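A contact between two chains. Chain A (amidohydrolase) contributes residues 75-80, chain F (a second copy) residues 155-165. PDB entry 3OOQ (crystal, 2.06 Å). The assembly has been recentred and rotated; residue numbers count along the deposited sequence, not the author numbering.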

# COMPACT_ATOMS: atom_id res chain seq x y z
N TYR A 75 13.20 21.46 0.73
CA TYR A 75 12.27 21.25 -0.40
C TYR A 75 10.81 21.07 0.02
O TYR A 75 9.90 21.42 -0.73
CB TYR A 75 12.66 19.99 -1.18
CG TYR A 75 13.84 20.10 -2.13
CD1 TYR A 75 15.14 19.82 -1.69
CD2 TYR A 75 13.64 20.41 -3.48
CE1 TYR A 75 16.24 19.89 -2.58
CE2 TYR A 75 14.72 20.50 -4.38
CZ TYR A 75 16.02 20.24 -3.92
OH TYR A 75 17.08 20.31 -4.82
N TYR A 76 10.59 20.49 1.20
CA TYR A 76 9.25 20.19 1.68
C TYR A 76 8.36 21.44 1.81
O TYR A 76 7.13 21.36 1.75
CB TYR A 76 9.30 19.47 3.04
CG TYR A 76 7.93 19.11 3.59
CD1 TYR A 76 7.07 18.28 2.87
CD2 TYR A 76 7.49 19.61 4.83
CE1 TYR A 76 5.80 17.94 3.35
CE2 TYR A 76 6.21 19.28 5.33
CZ TYR A 76 5.38 18.44 4.57
OH TYR A 76 4.12 18.09 5.03
N TYR A 77 8.99 22.59 1.98
CA TYR A 77 8.24 23.80 2.22
C TYR A 77 7.92 24.60 0.98
O TYR A 77 7.28 25.64 1.08
CB TYR A 77 8.95 24.67 3.23
CG TYR A 77 8.97 24.05 4.61
CD1 TYR A 77 7.79 23.93 5.37
CD2 TYR A 77 10.16 23.59 5.17
CE1 TYR A 77 7.82 23.38 6.66
CE2 TYR A 77 10.21 23.04 6.44
CZ TYR A 77 9.04 22.94 7.19
OH TYR A 77 9.10 22.39 8.47
N SER A 78 8.35 24.13 -0.19
CA SER A 78 8.15 24.88 -1.43
C SER A 78 6.67 25.10 -1.73
O SER A 78 5.84 24.19 -1.58
CB SER A 78 8.81 24.18 -2.63
OG SER A 78 8.63 24.95 -3.82
N ASP A 79 6.36 26.31 -2.17
CA ASP A 79 5.02 26.69 -2.59
C ASP A 79 4.88 26.87 -4.10
O ASP A 79 3.91 27.46 -4.56
CB ASP A 79 4.60 27.99 -1.87
CG ASP A 79 4.33 27.76 -0.40
OD1 ASP A 79 4.90 28.48 0.46
OD2 ASP A 79 3.56 26.82 -0.11
N GLY A 80 5.83 26.34 -4.87
CA GLY A 80 5.89 26.65 -6.31
C GLY A 80 5.16 25.76 -7.31
O GLY A 80 5.07 26.11 -8.49
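Chain F 155-165: GENPKRVYGER

Chain F meets the short chain A segment with one face of a helix. Residues 156-164 of chain F are helical, with G155(F) at the N-cap position in a positive-phi conformation (84°/-152°) that by itself favours glycine. On chain A, residues 75-77 form a 3-10 segment, closed by a hydrogen bond from S78(A) N to Y75(A) O (3.2 Å), and the chain then continues as a loop through D79(A). The backbones stay well apart: the CA atoms of Y77(A) and E156(F) are 8.2 Å apart, those of D79(A) and K159(F) 9.3 Å, the pairing advances in the same sense along both chains, and side chains and bridging waters span the space between.

K159(F) is the centre of the contact. Its CA-to-CB bond points toward chain A, and with chi1 at 70° (p) and chi2 to chi4 all t the chain is extended, which carries the ammonium group across to chain A. There K159(F) NZ donates to D79(A) OD2 at 2.9 Å in a salt bridge and lies 3.0 Å from Y77(A) O. A water accepts a hydrogen bond from K159(F) NZ (2.8 Å) and donates to Y76(A) O (2.8 Å) and S78(A) O (2.6 Å), so the lysine also reaches the chain A backbone indirectly. D79(A), in the m rotamer, starts sideways, but its carboxylate comes nearer to the helix.

One turn earlier, E156(F) (m, t) brings OE1 to 3.7 Å from Y77(A) CE1. A second water links the two side chains, donating to E156(F) OE1 (2.6 Å) and lying 2.8 Å from Y77(A) OH. Y76(A), with chi1 t, starts sideways, but its ring end comes nearer to the later part of the helix, placing Y76(A) OH 3.3 Å from R160(F) CG and 4.1 Å from E164(F) OE2. The end of R160(F) leads away from chain A, and its NH1 forms a long salt bridge with E164(F) OE1 (3.7 Å).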

# COMPACT_ATOMS: atom_id res chain seq x y z
N GLY F 155 -1.31 28.97 5.52
CA GLY F 155 0.02 28.59 5.99
C GLY F 155 0.23 27.08 5.97
O GLY F 155 -0.35 26.37 5.14
N GLU F 156 1.09 26.60 6.86
CA GLU F 156 1.62 25.22 6.78
C GLU F 156 0.57 24.14 7.00
O GLU F 156 0.59 23.12 6.31
CB GLU F 156 2.77 25.00 7.78
CG GLU F 156 4.04 25.83 7.49
CD GLU F 156 5.13 25.61 8.53
OE1 GLU F 156 5.21 24.50 9.10
OE2 GLU F 156 5.93 26.54 8.77
N ASN F 157 -0.36 24.37 7.94
CA ASN F 157 -1.29 23.31 8.36
C ASN F 157 -2.16 22.77 7.22
O ASN F 157 -2.10 21.58 6.93
CB ASN F 157 -2.13 23.72 9.61
CG ASN F 157 -1.28 23.89 10.87
OD1 ASN F 157 -0.10 23.60 10.87
ND2 ASN F 157 -1.90 24.38 11.95
N PRO F 158 -2.94 23.64 6.53
CA PRO F 158 -3.79 23.09 5.46
C PRO F 158 -3.03 22.42 4.29
O PRO F 158 -3.48 21.40 3.79
CB PRO F 158 -4.58 24.32 4.95
CG PRO F 158 -3.75 25.53 5.39
CD PRO F 158 -3.16 25.10 6.72
N LYS F 159 -1.89 22.98 3.88
CA LYS F 159 -1.12 22.36 2.81
C LYS F 159 -0.38 21.06 3.23
O LYS F 159 -0.13 20.22 2.38
CB LYS F 159 -0.15 23.36 2.16
CG LYS F 159 1.04 23.79 3.03
CD LYS F 159 2.09 24.59 2.19
CE LYS F 159 3.30 25.00 3.04
NZ LYS F 159 4.47 25.34 2.16
N ARG F 160 -0.03 20.92 4.51
CA ARG F 160 0.54 19.67 5.04
C ARG F 160 -0.55 18.58 5.05
O ARG F 160 -0.33 17.49 4.53
CB ARG F 160 1.14 19.83 6.44
CG ARG F 160 1.61 18.50 7.07
CD ARG F 160 1.99 18.62 8.56
NE ARG F 160 0.88 19.14 9.38
CZ ARG F 160 -0.13 18.41 9.89
NH1 ARG F 160 -0.20 17.08 9.68
NH2 ARG F 160 -1.07 19.01 10.63
N VAL F 161 -1.71 18.90 5.64
CA VAL F 161 -2.83 17.94 5.70
C VAL F 161 -3.27 17.44 4.31
O VAL F 161 -3.40 16.21 4.07
CB VAL F 161 -4.05 18.49 6.48
CG1 VAL F 161 -5.28 17.61 6.26
CG2 VAL F 161 -3.75 18.56 7.98
N TYR F 162 -3.49 18.36 3.37
CA TYR F 162 -3.95 17.90 2.06
C TYR F 162 -2.81 17.40 1.17
O TYR F 162 -3.00 16.45 0.39
CB TYR F 162 -4.99 18.87 1.43
CG TYR F 162 -6.23 18.79 2.28
CD1 TYR F 162 -7.17 17.76 2.09
CD2 TYR F 162 -6.40 19.65 3.39
CE1 TYR F 162 -8.28 17.62 2.94
CE2 TYR F 162 -7.50 19.52 4.23
CZ TYR F 162 -8.44 18.51 4.00
OH TYR F 162 -9.53 18.37 4.86
N GLY F 163 -1.62 17.98 1.33
CA GLY F 163 -0.43 17.49 0.63
C GLY F 163 -0.15 16.03 1.00
O GLY F 163 0.13 15.22 0.13
N GLU F 164 -0.25 15.69 2.28
CA GLU F 164 -0.12 14.28 2.71
C GLU F 164 -1.22 13.38 2.10
O GLU F 164 -0.97 12.21 1.81
CB GLU F 164 -0.08 14.14 4.24
CG GLU F 164 1.30 14.47 4.90
CD GLU F 164 1.25 14.69 6.44
OE1 GLU F 164 0.16 14.52 7.05
OE2 GLU F 164 2.30 15.03 7.04
N ARG F 165 -2.42 13.92 1.89
CA ARG F 165 -3.49 13.21 1.17
C ARG F 165 -3.30 13.22 -0.38
O ARG F 165 -4.13 12.67 -1.12
CB ARG F 165 -4.88 13.77 1.54
CG ARG F 165 -5.38 13.45 2.97
CD ARG F 165 -6.63 14.24 3.38
NE ARG F 165 -7.72 14.08 2.42
CZ ARG F 165 -8.67 13.14 2.47
NH1 ARG F 165 -9.59 13.08 1.52
NH2 ARG F 165 -8.72 12.26 3.46
O HOH W 1 5.19 23.04 0.64
O HOH W 2 7.37 23.58 10.26